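Local atomic coordinates of gamma-glutamyl-gamma-aminobutyrate hydrolase PuuD (Escherichia coli, PDB entry 6VTV), a protein that hydrolyses the gamma-glutamyl linkage of gamma-glutamyl-gamma-aminobutyrate, releasing 4-aminobutanoate and glutamate in the last step from putrescine to 4-aminobutanoate. Residues S76-H81 / G130-K135; A38-H41 / L45-A48; S57-L62 / M101-A106. All coordinates share one frame; numbering follows the deposited sequence.

Contact 1: residues S76-H81 / G130-K135; sequences SNVQPH and GSLHRK
P80 meets the flat face of the R134 guanidinium with its CG and CB. P80 CG sits over the centre of that face, 3.5 Å above the plane and 3.6 Å from R134 CZ. P80 CB shares the same face and lies 3.7 Å from R134 NH1. The two side chains cross at about a right angle. R134 reaches the ring through a bend at chi3 (76°), which turns the end of the chain toward P80 although its base does not point that way. The N-H groups of the guanidinium have their own partners. NE and NH1 form salt bridges with E89 and E85, and NH1 and NH2 also bond to the backbone oxygens of N86 and D88.

Further in, V78 faces L132 with a looser touch, 4.2 Å from V78 CB to L132 CD1. Both of these residues also pack on helix 119-127, V78 against R119 and E123 and L132 against Q122 and V126. The contact thus joins the loop after strand 68-71 to the short strand 132-133 that follows this helix. V78 lies about 10 Å, side chain to side chain, from C118, the predicted nucleophile of this class I glutamine amidotransferase-like fold.

The chemistry is divided by direction. The guanidinium offers a flat face to proline carbons, while its N-H groups bind carboxylates and carbonyls. These polar bonds probably fix its rotation and keep that face against P80.

Contact 2: residues A38-H41 / L45-A48; sequences AIIH and LPIA
L45 and P46 start a strand that packs against the last turns of the helix before it, at I39 and I40. Helix 33-42 returns the chain to strand 45-49, parallel with strand 13-23, as in a beta-alpha-beta crossover of the class I glutamine amidotransferase-like fold. The extra strand 26-32 is inserted before the helix.

L45 comes first. Its CA is 6.5 Å from the CA of I40, yet its side chain points away from the helix. Its backbone N makes a loose touch, 4.4 Å from I39 CG2. The side chain packs instead on L62 of the second subunit, and the backbone pairs with P12 and I14 of the same chain.

P46 is next and carries the contact. Its ring points toward the helix and meets both isoleucines. I39 offers its CG2 methyl, which lies 4.1 Å from P46 CB and equally far from P46 CD. With CG1 anti to the carbonyl carbon (chi1 -74°), CG2 stands anti to the backbone N and faces the ring. The side chains of I39 and P46 slide past each other in opposite directions. I40 comes to the ring with the end of its longer branch, and here the side chains cross at about a right angle. I39 also packs on I14 and F244, and P46 on V16 and on L53 of the second subunit. The side chain of I39 is about 8 Å from that of E228, a predicted active-site residue.

I47 and A48 carry the strand on, away from the helix. I47 pairs through its backbone with I14 and V16. A48 packs against A48 of the second subunit and also makes backbone hydrogen bonds to that subunit. The tightest touch between helix and strand remains that of I40 CD1, 3.6 Å from P46 CD and 3.9 Å from P46 CG.

Contact 3: residues S57-L62 / M101-A106; sequences SLLEQL and MAIINA
L59 reaches from helix 56-62 to A102 and I103 on helix 94-109. L59 CA is 7.7 Å from I103 CA. CB points toward the partner helix and carries the chain across, with CG anti to the backbone N (chi1 -165°). CG is the fork, and the two methyls beyond it make the contacts. L59 CD1 meets the end of I103, 4.1 Å from I103 CD1, and the two side chains cross at about a right angle. CD2 goes to A102. It lies 3.9 Å from A102 CB and 4.0 Å from A102 O.

I103 continues inward to L49 and I69 on the strands, so the pair of helices packs together over the central sheet. The outer side of helix 56-62 faces the dimer partner, where L58 packs on I40 of the second subunit. Q61 NE2 bonds back to S57 O at 2.9 Å, from above the carbonyl plane, and Q61 OE1 takes the N-H of N11 of the second subunit.

Across the helix pair the contact is mainly methyl against methyl; A102 O is only a neighbour of CD2. Charge enters beside it, in the salt bridge from E60 to R110. The packing therefore rests on shape and on the burial of apolar surface.

Overall arrangement
All three contacts are largely buried, but they lie in different parts of one fold. Contacts 1 and 2 are on opposite sides of the chain's centre, 27 Å apart between centres. Contact 3 comes within about 5 Å of each, nearest atom to nearest atom, without touching either. Contacts 2 and 3 use consecutive elements, strand 45-49 and helix 56-62, and both reach the second subunit. No other chain touches the two segments of contact 1. Contact 2 joins helix to strand and contact 3 helix to helix, both by apolar carbons. Contact 1 joins loop to short strand and adds a guanidinium face to its apolar pair, which is the part placed nearer the predicted active site.

Contact 1: residues S76-H81 / G130-K135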
loop_
_atom_site.group_PDB
_atom_site.type_symbol
_atom_site.label_atom_id
_atom_site.label_comp_id
_atom_site.label_asym_id
_atom_site.label_seq_id
_atom_site.Cartn_x
_atom_site.Cartn_y
_atom_site.Cartn_z
ATOM N N SER B 76 -10.226 10.552 -8.596
ATOM C CA SER B 76 -10.612 11.646 -7.720
ATOM C C SER B 76 -9.960 12.954 -8.152
ATOM O O SER B 76 -8.901 12.971 -8.788
ATOM C CB SER B 76 -10.228 11.329 -6.276
ATOM O OG SER B 76 -8.840 11.520 -6.067
ATOM N N ASN B 77 -10.620 14.060 -7.807
ATOM C CA ASN B 77 -10.134 15.407 -8.061
ATOM C C ASN B 77 -9.791 16.089 -6.746
ATOM O O ASN B 77 -10.370 15.781 -5.700
ATOM C CB ASN B 77 -11.170 16.247 -8.821
ATOM C CG ASN B 77 -11.707 15.537 -10.047
ATOM O OD1 ASN B 77 -10.954 15.215 -10.964
ATOM N ND2 ASN B 77 -13.015 15.313 -10.081
ATOM N N VAL B 78 -8.835 17.017 -6.811
ATOM C CA VAL B 78 -8.455 17.786 -5.633
ATOM C C VAL B 78 -9.627 18.651 -5.188
ATOM O O VAL B 78 -10.371 19.197 -6.014
ATOM C CB VAL B 78 -7.213 18.638 -5.945
ATOM C CG1 VAL B 78 -6.784 19.444 -4.726
ATOM C CG2 VAL B 78 -6.074 17.752 -6.436
ATOM N N GLN B 79 -9.805 18.767 -3.875
ATOM C CA GLN B 79 -10.855 19.623 -3.339
ATOM C C GLN B 79 -10.617 21.066 -3.773
ATOM O O GLN B 79 -9.507 21.587 -3.591
ATOM C CB GLN B 79 -10.902 19.534 -1.815
ATOM C CG GLN B 79 -11.340 18.181 -1.281
ATOM C CD GLN B 79 -11.030 18.013 0.192
ATOM O OE1 GLN B 79 -11.932 18.001 1.031
ATOM N NE2 GLN B 79 -9.748 17.886 0.518
ATOM N N PRO B 80 -11.617 21.740 -4.345
ATOM C CA PRO B 80 -11.387 23.097 -4.870
ATOM C C PRO B 80 -10.974 24.110 -3.815
ATOM O O PRO B 80 -10.355 25.122 -4.167
ATOM C CB PRO B 80 -12.740 23.463 -5.499
ATOM C CG PRO B 80 -13.393 22.143 -5.786
ATOM C CD PRO B 80 -12.965 21.241 -4.669
ATOM N N HIS B 81 -11.289 23.880 -2.537
ATOM C CA HIS B 81 -10.899 24.833 -1.505
ATOM C C HIS B 81 -9.402 24.826 -1.234
ATOM O O HIS B 81 -8.903 25.754 -0.588
ATOM C CB HIS B 81 -11.665 24.559 -0.205
ATOM C CG HIS B 81 -11.108 23.429 0.604
ATOM N ND1 HIS B 81 -11.510 22.122 0.431
ATOM C CD2 HIS B 81 -10.190 23.413 1.599
ATOM C CE1 HIS B 81 -10.858 21.348 1.280
ATOM N NE2 HIS B 81 -10.051 22.106 2.000
ATOM N N GLY B 130 -0.816 27.098 -7.309
ATOM C CA GLY B 130 -1.572 27.216 -8.537
ATOM C C GLY B 130 -3.035 26.858 -8.355
ATOM O O GLY B 130 -3.536 26.674 -7.244
ATOM N N SER B 131 -3.730 26.762 -9.487
ATOM C CA SER B 131 -5.151 26.449 -9.508
ATOM C C SER B 131 -5.438 25.518 -10.677
ATOM O O SER B 131 -4.583 25.280 -11.535
ATOM C CB SER B 131 -6.004 27.719 -9.606
ATOM O OG SER B 131 -5.720 28.426 -10.800
ATOM N N LEU B 132 -6.663 24.997 -10.711
ATOM C CA LEU B 132 -7.059 24.008 -11.702
ATOM C C LEU B 132 -8.326 24.441 -12.422
ATOM O O LEU B 132 -9.166 25.156 -11.869
ATOM C CB LEU B 132 -7.302 22.637 -11.061
ATOM C CG LEU B 132 -6.214 22.082 -10.146
ATOM C CD1 LEU B 132 -6.671 20.773 -9.531
ATOM C CD2 LEU B 132 -4.919 21.895 -10.918
ATOM N N HIS B 133 -8.451 23.995 -13.671
ATOM C CA HIS B 133 -9.730 24.009 -14.367
ATOM C C HIS B 133 -10.570 22.853 -13.841
ATOM O O HIS B 133 -10.138 21.697 -13.897
ATOM C CB HIS B 133 -9.532 23.873 -15.876
ATOM C CG HIS B 133 -8.994 25.103 -16.539
ATOM N ND1 HIS B 133 -9.754 26.235 -16.734
ATOM C CD2 HIS B 133 -7.779 25.369 -17.071
ATOM C CE1 HIS B 133 -9.026 27.150 -17.348
ATOM N NE2 HIS B 133 -7.824 26.649 -17.565
ATOM N N ARG B 134 -11.761 23.152 -13.324
ATOM C CA ARG B 134 -12.595 22.091 -12.775
ATOM C C ARG B 134 -13.377 21.342 -13.846
ATOM O O ARG B 134 -13.771 20.193 -13.617
ATOM C CB ARG B 134 -13.551 22.663 -11.726
ATOM C CG ARG B 134 -12.844 23.079 -10.447
ATOM C CD ARG B 134 -13.635 24.104 -9.655
ATOM N NE ARG B 134 -14.763 23.506 -8.948
ATOM C CZ ARG B 134 -15.436 24.111 -7.974
ATOM N NH1 ARG B 134 -15.090 25.332 -7.588
ATOM N NH2 ARG B 134 -16.451 23.497 -7.382
ATOM N N LYS B 135 -13.604 21.960 -15.007
ATOM C CA LYS B 135 -14.339 21.341 -16.115
ATOM C C LYS B 135 -13.667 21.782 -17.415
ATOM O O LYS B 135 -14.008 22.828 -17.974
ATOM C CB LYS B 135 -15.815 21.722 -16.093
ATOM C CG LYS B 135 -16.578 21.241 -14.869
ATOM C CD LYS B 135 -16.830 19.744 -14.923
ATOM C CE LYS B 135 -17.955 19.403 -15.884
ATOM N NZ LYS B 135 -18.153 17.930 -15.991
#

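Contact 2: residues A38-H41 / L45-A48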
loop_
_atom_site.group_PDB
_atom_site.type_symbol
_atom_site.label_atom_id
_atom_site.label_comp_id
_atom_site.label_asym_id
_atom_site.label_seq_id
_atom_site.Cartn_x
_atom_site.Cartn_y
_atom_site.Cartn_z
ATOM N N ALA B 38 5.460 -0.054 -13.197
ATOM C CA ALA B 38 6.348 0.883 -13.879
ATOM C C ALA B 38 7.558 1.229 -13.020
ATOM O O ALA B 38 8.677 1.342 -13.533
ATOM C CB ALA B 38 5.580 2.146 -14.262
ATOM N N ILE B 39 7.352 1.405 -11.712
ATOM C CA ILE B 39 8.469 1.689 -10.814
ATOM C C ILE B 39 9.408 0.490 -10.746
ATOM O O ILE B 39 10.635 0.634 -10.797
ATOM C CB ILE B 39 7.950 2.079 -9.418
ATOM C CG1 ILE B 39 7.373 3.492 -9.440
ATOM C CG2 ILE B 39 9.060 1.981 -8.384
ATOM C CD1 ILE B 39 8.421 4.578 -9.553
ATOM N N ILE B 40 8.836 -0.712 -10.634
ATOM C CA ILE B 40 9.639 -1.932 -10.570
ATOM C C ILE B 40 10.519 -2.055 -11.808
ATOM O O ILE B 40 11.730 -2.291 -11.712
ATOM C CB ILE B 40 8.729 -3.164 -10.410
ATOM C CG1 ILE B 40 8.007 -3.139 -9.059
ATOM C CG2 ILE B 40 9.531 -4.447 -10.574
ATOM C CD1 ILE B 40 8.898 -3.456 -7.885
ATOM N N HIS B 41 9.919 -1.893 -12.991
ATOM C CA HIS B 41 10.664 -2.060 -14.235
ATOM C C HIS B 41 11.804 -1.055 -14.354
ATOM O O HIS B 41 12.825 -1.348 -14.986
ATOM C CB HIS B 41 9.717 -1.934 -15.430
ATOM C CG HIS B 41 10.342 -2.297 -16.741
ATOM N ND1 HIS B 41 10.925 -1.364 -17.571
ATOM C CD2 HIS B 41 10.470 -3.491 -17.367
ATOM C CE1 HIS B 41 11.387 -1.967 -18.652
ATOM N NE2 HIS B 41 11.124 -3.258 -18.553
ATOM N N LEU B 45 12.194 0.515 -5.610
ATOM C CA LEU B 45 11.604 -0.316 -4.566
ATOM C C LEU B 45 10.407 0.427 -3.989
ATOM O O LEU B 45 10.578 1.308 -3.132
ATOM C CB LEU B 45 12.630 -0.630 -3.472
ATOM C CG LEU B 45 12.336 -1.789 -2.512
ATOM C CD1 LEU B 45 13.633 -2.338 -1.943
ATOM C CD2 LEU B 45 11.404 -1.374 -1.381
ATOM N N PRO B 46 9.186 0.121 -4.421
ATOM C CA PRO B 46 8.026 0.901 -3.980
ATOM C C PRO B 46 7.476 0.420 -2.648
ATOM O O PRO B 46 7.426 -0.779 -2.363
ATOM C CB PRO B 46 7.013 0.670 -5.105
ATOM C CG PRO B 46 7.320 -0.721 -5.567
ATOM C CD PRO B 46 8.821 -0.884 -5.434
ATOM N N ILE B 47 7.060 1.381 -1.828
ATOM C CA ILE B 47 6.282 1.115 -0.624
ATOM C C ILE B 47 5.089 2.061 -0.631
ATOM O O ILE B 47 5.241 3.258 -0.898
ATOM C CB ILE B 47 7.117 1.276 0.663
ATOM C CG1 ILE B 47 7.780 2.654 0.723
ATOM C CG2 ILE B 47 8.165 0.175 0.760
ATOM C CD1 ILE B 47 8.341 2.993 2.088
ATOM N N ALA B 48 3.904 1.520 -0.369
ATOM C CA ALA B 48 2.676 2.299 -0.441
ATOM C C ALA B 48 2.428 3.018 0.877
ATOM O O ALA B 48 2.600 2.444 1.957
ATOM C CB ALA B 48 1.489 1.401 -0.792
#

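Contact 3: residues S57-L62 / M101-A106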
loop_
_atom_site.group_PDB
_atom_site.type_symbol
_atom_site.label_atom_id
_atom_site.label_comp_id
_atom_site.label_asym_id
_atom_site.label_seq_id
_atom_site.Cartn_x
_atom_site.Cartn_y
_atom_site.Cartn_z
ATOM N N SER B 57 4.132 13.843 12.924
ATOM C CA SER B 57 5.164 13.098 13.639
ATOM C C SER B 57 5.524 11.801 12.923
ATOM O O SER B 57 6.681 11.371 12.970
ATOM C CB SER B 57 4.717 12.808 15.073
ATOM O OG SER B 57 3.672 11.852 15.104
ATOM N N LEU B 58 4.557 11.170 12.255
ATOM C CA LEU B 58 4.856 9.962 11.493
ATOM C C LEU B 58 5.548 10.289 10.175
ATOM O O LEU B 58 6.457 9.566 9.753
ATOM C CB LEU B 58 3.574 9.170 11.235
ATOM C CG LEU B 58 2.775 8.725 12.459
ATOM C CD1 LEU B 58 1.605 7.858 12.031
ATOM C CD2 LEU B 58 3.665 7.981 13.442
ATOM N N LEU B 59 5.130 11.372 9.515
ATOM C CA LEU B 59 5.731 11.739 8.238
ATOM C C LEU B 59 7.202 12.101 8.399
ATOM O O LEU B 59 8.039 11.706 7.579
ATOM C CB LEU B 59 4.959 12.901 7.611
ATOM C CG LEU B 59 5.220 13.179 6.130
ATOM C CD1 LEU B 59 4.713 12.035 5.270
ATOM C CD2 LEU B 59 4.585 14.497 5.713
ATOM N N GLU B 60 7.537 12.850 9.454
ATOM C CA GLU B 60 8.927 13.243 9.672
ATOM C C GLU B 60 9.825 12.038 9.912
ATOM O O GLU B 60 11.004 12.058 9.539
ATOM C CB GLU B 60 9.020 14.215 10.848
ATOM C CG GLU B 60 8.461 15.599 10.561
ATOM C CD GLU B 60 9.417 16.460 9.759
ATOM O OE1 GLU B 60 9.217 16.589 8.533
ATOM O OE2 GLU B 60 10.368 17.010 10.354
ATOM N N GLN B 61 9.294 10.981 10.531
ATOM C CA GLN B 61 10.096 9.784 10.762
ATOM C C GLN B 61 10.307 8.988 9.480
ATOM O O GLN B 61 11.327 8.305 9.338
ATOM C CB GLN B 61 9.434 8.903 11.821
ATOM C CG GLN B 61 9.445 9.484 13.225
ATOM C CD GLN B 61 8.660 8.634 14.203
ATOM O OE1 GLN B 61 9.136 7.594 14.659
ATOM N NE2 GLN B 61 7.449 9.070 14.529
ATOM N N LEU B 62 9.366 9.065 8.540
ATOM C CA LEU B 62 9.413 8.246 7.335
ATOM C C LEU B 62 10.251 8.877 6.227
ATOM O O LEU B 62 10.939 8.159 5.492
ATOM C CB LEU B 62 7.993 7.988 6.824
ATOM C CG LEU B 62 7.860 7.081 5.597
ATOM C CD1 LEU B 62 8.720 5.831 5.739
ATOM C CD2 LEU B 62 6.413 6.715 5.363
ATOM N N MET B 101 -0.494 16.979 -0.152
ATOM C CA MET B 101 -0.008 18.323 0.142
ATOM C C MET B 101 1.143 18.288 1.138
ATOM O O MET B 101 2.141 19.000 0.970
ATOM C CB MET B 101 -1.147 19.196 0.675
ATOM C CG MET B 101 -2.278 19.435 -0.313
ATOM S SD MET B 101 -1.733 20.198 -1.852
ATOM C CE MET B 101 -2.218 18.945 -3.035
ATOM N N ALA B 102 1.031 17.455 2.174
ATOM C CA ALA B 102 2.066 17.413 3.201
ATOM C C ALA B 102 3.364 16.831 2.654
ATOM O O ALA B 102 4.450 17.364 2.909
ATOM C CB ALA B 102 1.577 16.608 4.406
ATOM N N ILE B 103 3.274 15.740 1.891
ATOM C CA ILE B 103 4.493 15.075 1.447
ATOM C C ILE B 103 5.158 15.831 0.298
ATOM O O ILE B 103 6.378 15.739 0.121
ATOM C CB ILE B 103 4.201 13.610 1.081
ATOM C CG1 ILE B 103 5.482 12.778 1.171
ATOM C CG2 ILE B 103 3.575 13.502 -0.304
ATOM C CD1 ILE B 103 5.237 11.296 1.309
ATOM N N ILE B 104 4.395 16.592 -0.490
ATOM C CA ILE B 104 5.009 17.422 -1.525
ATOM C C ILE B 104 5.830 18.536 -0.888
ATOM O O ILE B 104 7.012 18.716 -1.204
ATOM C CB ILE B 104 3.941 17.990 -2.478
ATOM C CG1 ILE B 104 3.359 16.892 -3.370
ATOM C CG2 ILE B 104 4.532 19.100 -3.335
ATOM C CD1 ILE B 104 2.118 17.330 -4.121
ATOM N N ASN B 105 5.213 19.296 0.023
ATOM C CA ASN B 105 5.912 20.396 0.684
ATOM C C ASN B 105 7.157 19.906 1.409
ATOM O O ASN B 105 8.201 20.570 1.387
ATOM C CB ASN B 105 4.972 21.093 1.668
ATOM C CG ASN B 105 3.942 21.960 0.977
ATOM O OD1 ASN B 105 4.272 22.762 0.104
ATOM N ND2 ASN B 105 2.682 21.802 1.364
ATOM N N ALA B 106 7.065 18.748 2.062
ATOM C CA ALA B 106 8.220 18.205 2.766
ATOM C C ALA B 106 9.310 17.776 1.792
ATOM O O ALA B 106 10.495 18.044 2.022
ATOM C CB ALA B 106 7.789 17.034 3.645
#